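Local coordinates for transcription regulator PadR N-terminal domain-containing protein (Streptococcus mutans, PDB 3L7W), which probably binds DNA as a dimeric transcription regulator of the PadR family, through a winged helix-turn-helix domain, at residues L13-V18 and A53-T58. Numbering follows the deposited sequence.
Sequences LILAIV and AGYLST
In the hydrophobic core of the PadR-like winged-helix domain, Leu56 at the start of strand 56-63 meets Ile14, Leu15 and Val18 of helix 7-20. The three helix residues follow an i, i+1, i+4 pattern, and the tip of Leu56 enters among them. Its CG is anti to its own carbonyl carbon (chi1 -65°) and lies 3.7 Å from CD1 of Leu15. The two methyls divide the work. CD1 lies 3.8 Å from CG2 of Ile14, and these two side chains cross at about a right angle. CD2 meets Val18 and is 3.6 Å from its CG1, the branch anti to the backbone N. CB and CG2 of Val18 also lie near this methyl. Leu15 closes the group with CD1, which is as near to CD2 of Leu56 as to its CG.

The fold is a winged helix: strands 56-63 and 66-73 form the hairpin of the wing, and helix 40-52 precedes it in the place of the recognition helix. That helix ends in a Schellman motif, with Gly54 at positive phi (93°). Tyr55 and Leu56 follow directly, and the start of the strand lies beside helix 7-20. The axes of segments 13-18 and 56-58 come within 10.9 Å and run at 60° to each other. The contact across them is made by apolar side chains.

Tyr55 touches the helix with its base: CB is 4.2 Å from CD2 of Leu15. Its ring leads away from the helix and stacks with His80 of helix 75-100. Leu15 also packs on Leu81 and Leu84 of that long helix, while Ile14 reaches Ile28 of helix 25-32 and Leu47 of helix 40-52. On helix 7-20, Leu13 and Ile17 pack against Ile98 of the second subunit.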
loop_
_atom_site.group_PDB
_atom_site.type_symbol
_atom_site.label_atom_id
_atom_site.label_comp_id
_atom_site.label_asym_id
_atom_site.label_seq_id
_atom_site.Cartn_x
_atom_site.Cartn_y
_atom_site.Cartn_z
ATOM N N LEU A 13 -10.770 -0.822 2.560
ATOM C CA LEU A 13 -11.480 -1.798 1.735
ATOM C C LEU A 13 -12.813 -2.188 2.361
ATOM O O LEU A 13 -13.825 -2.251 1.685
ATOM C CB LEU A 13 -10.616 -3.041 1.500
ATOM C CG LEU A 13 -9.399 -2.750 0.595
ATOM C CD1 LEU A 13 -8.449 -3.916 0.609
ATOM C CD2 LEU A 13 -9.840 -2.456 -0.822
ATOM N N ILE A 14 -12.804 -2.472 3.655
ATOM C CA ILE A 14 -14.026 -2.885 4.322
ATOM C C ILE A 14 -15.087 -1.809 4.174
ATOM O O ILE A 14 -16.188 -2.072 3.705
ATOM C CB ILE A 14 -13.800 -3.126 5.812
ATOM C CG1 ILE A 14 -12.980 -4.405 6.019
ATOM C CG2 ILE A 14 -15.133 -3.225 6.518
ATOM C CD1 ILE A 14 -12.425 -4.548 7.403
ATOM N N LEU A 15 -14.750 -0.592 4.577
ATOM C CA LEU A 15 -15.705 0.501 4.471
ATOM C C LEU A 15 -16.156 0.676 3.032
ATOM O O LEU A 15 -17.334 0.900 2.770
ATOM C CB LEU A 15 -15.090 1.790 4.994
ATOM C CG LEU A 15 -15.456 2.191 6.423
ATOM C CD1 LEU A 15 -15.794 0.992 7.285
ATOM C CD2 LEU A 15 -14.371 3.049 7.047
ATOM N N ALA A 16 -15.222 0.554 2.090
ATOM C CA ALA A 16 -15.567 0.762 0.694
ATOM C C ALA A 16 -16.545 -0.308 0.266
ATOM O O ALA A 16 -17.531 -0.016 -0.414
ATOM C CB ALA A 16 -14.331 0.752 -0.201
ATOM N N ILE A 17 -16.270 -1.543 0.675
ATOM C CA ILE A 17 -17.103 -2.676 0.286
ATOM C C ILE A 17 -18.490 -2.514 0.893
ATOM O O ILE A 17 -19.505 -2.659 0.217
ATOM C CB ILE A 17 -16.498 -3.991 0.764
ATOM C CG1 ILE A 17 -15.211 -4.294 -0.019
ATOM C CG2 ILE A 17 -17.477 -5.123 0.581
ATOM C CD1 ILE A 17 -14.436 -5.445 0.537
ATOM N N VAL A 18 -18.515 -2.185 2.177
ATOM C CA VAL A 18 -19.759 -2.054 2.889
ATOM C C VAL A 18 -20.549 -0.880 2.339
ATOM O O VAL A 18 -21.768 -0.870 2.424
ATOM C CB VAL A 18 -19.516 -1.915 4.389
ATOM C CG1 VAL A 18 -20.846 -1.700 5.135
ATOM C CG2 VAL A 18 -18.816 -3.174 4.892
ATOM N N ALA A 53 -15.680 2.143 16.493
ATOM C CA ALA A 53 -15.330 3.506 16.136
ATOM C C ALA A 53 -16.518 4.204 15.517
ATOM O O ALA A 53 -16.472 5.405 15.256
ATOM C CB ALA A 53 -14.139 3.514 15.164
ATOM N N GLY A 54 -17.570 3.441 15.248
ATOM C CA GLY A 54 -18.822 4.012 14.790
ATOM C C GLY A 54 -18.992 4.070 13.292
ATOM O O GLY A 54 -20.020 4.541 12.793
ATOM N N TYR A 55 -18.006 3.573 12.555
ATOM C CA TYR A 55 -18.066 3.662 11.094
ATOM C C TYR A 55 -18.976 2.596 10.518
ATOM O O TYR A 55 -19.546 2.761 9.442
ATOM C CB TYR A 55 -16.665 3.538 10.501
ATOM C CG TYR A 55 -15.717 4.580 11.038
ATOM C CD1 TYR A 55 -16.086 5.922 11.089
ATOM C CD2 TYR A 55 -14.459 4.227 11.496
ATOM C CE1 TYR A 55 -15.215 6.884 11.578
ATOM C CE2 TYR A 55 -13.582 5.182 11.988
ATOM C CZ TYR A 55 -13.964 6.505 12.021
ATOM O OH TYR A 55 -13.083 7.442 12.504
ATOM N N LEU A 56 -19.093 1.485 11.234
ATOM C CA LEU A 56 -20.012 0.434 10.835
ATOM C C LEU A 56 -21.043 0.179 11.945
ATOM O O LEU A 56 -20.711 0.130 13.125
ATOM C CB LEU A 56 -19.252 -0.857 10.543
ATOM C CG LEU A 56 -18.289 -0.830 9.351
ATOM C CD1 LEU A 56 -17.451 -2.096 9.341
ATOM C CD2 LEU A 56 -19.050 -0.685 8.047
ATOM N N SER A 57 -22.299 0.018 11.567
ATOM C CA SER A 57 -23.270 -0.472 12.514
ATOM C C SER A 57 -23.553 -1.862 12.009
ATOM O O SER A 57 -23.257 -2.168 10.853
ATOM C CB SER A 57 -24.536 0.387 12.524
ATOM O OG SER A 57 -25.195 0.299 11.282
ATOM N N THR A 58 -24.110 -2.705 12.868
ATOM C CA THR A 58 -24.384 -4.082 12.503
ATOM C C THR A 58 -25.801 -4.487 12.877
ATOM O O THR A 58 -26.397 -3.960 13.817
ATOM C CB THR A 58 -23.478 -5.027 13.277
ATOM O OG1 THR A 58 -23.690 -4.798 14.674
ATOM C CG2 THR A 58 -21.999 -4.803 12.921
#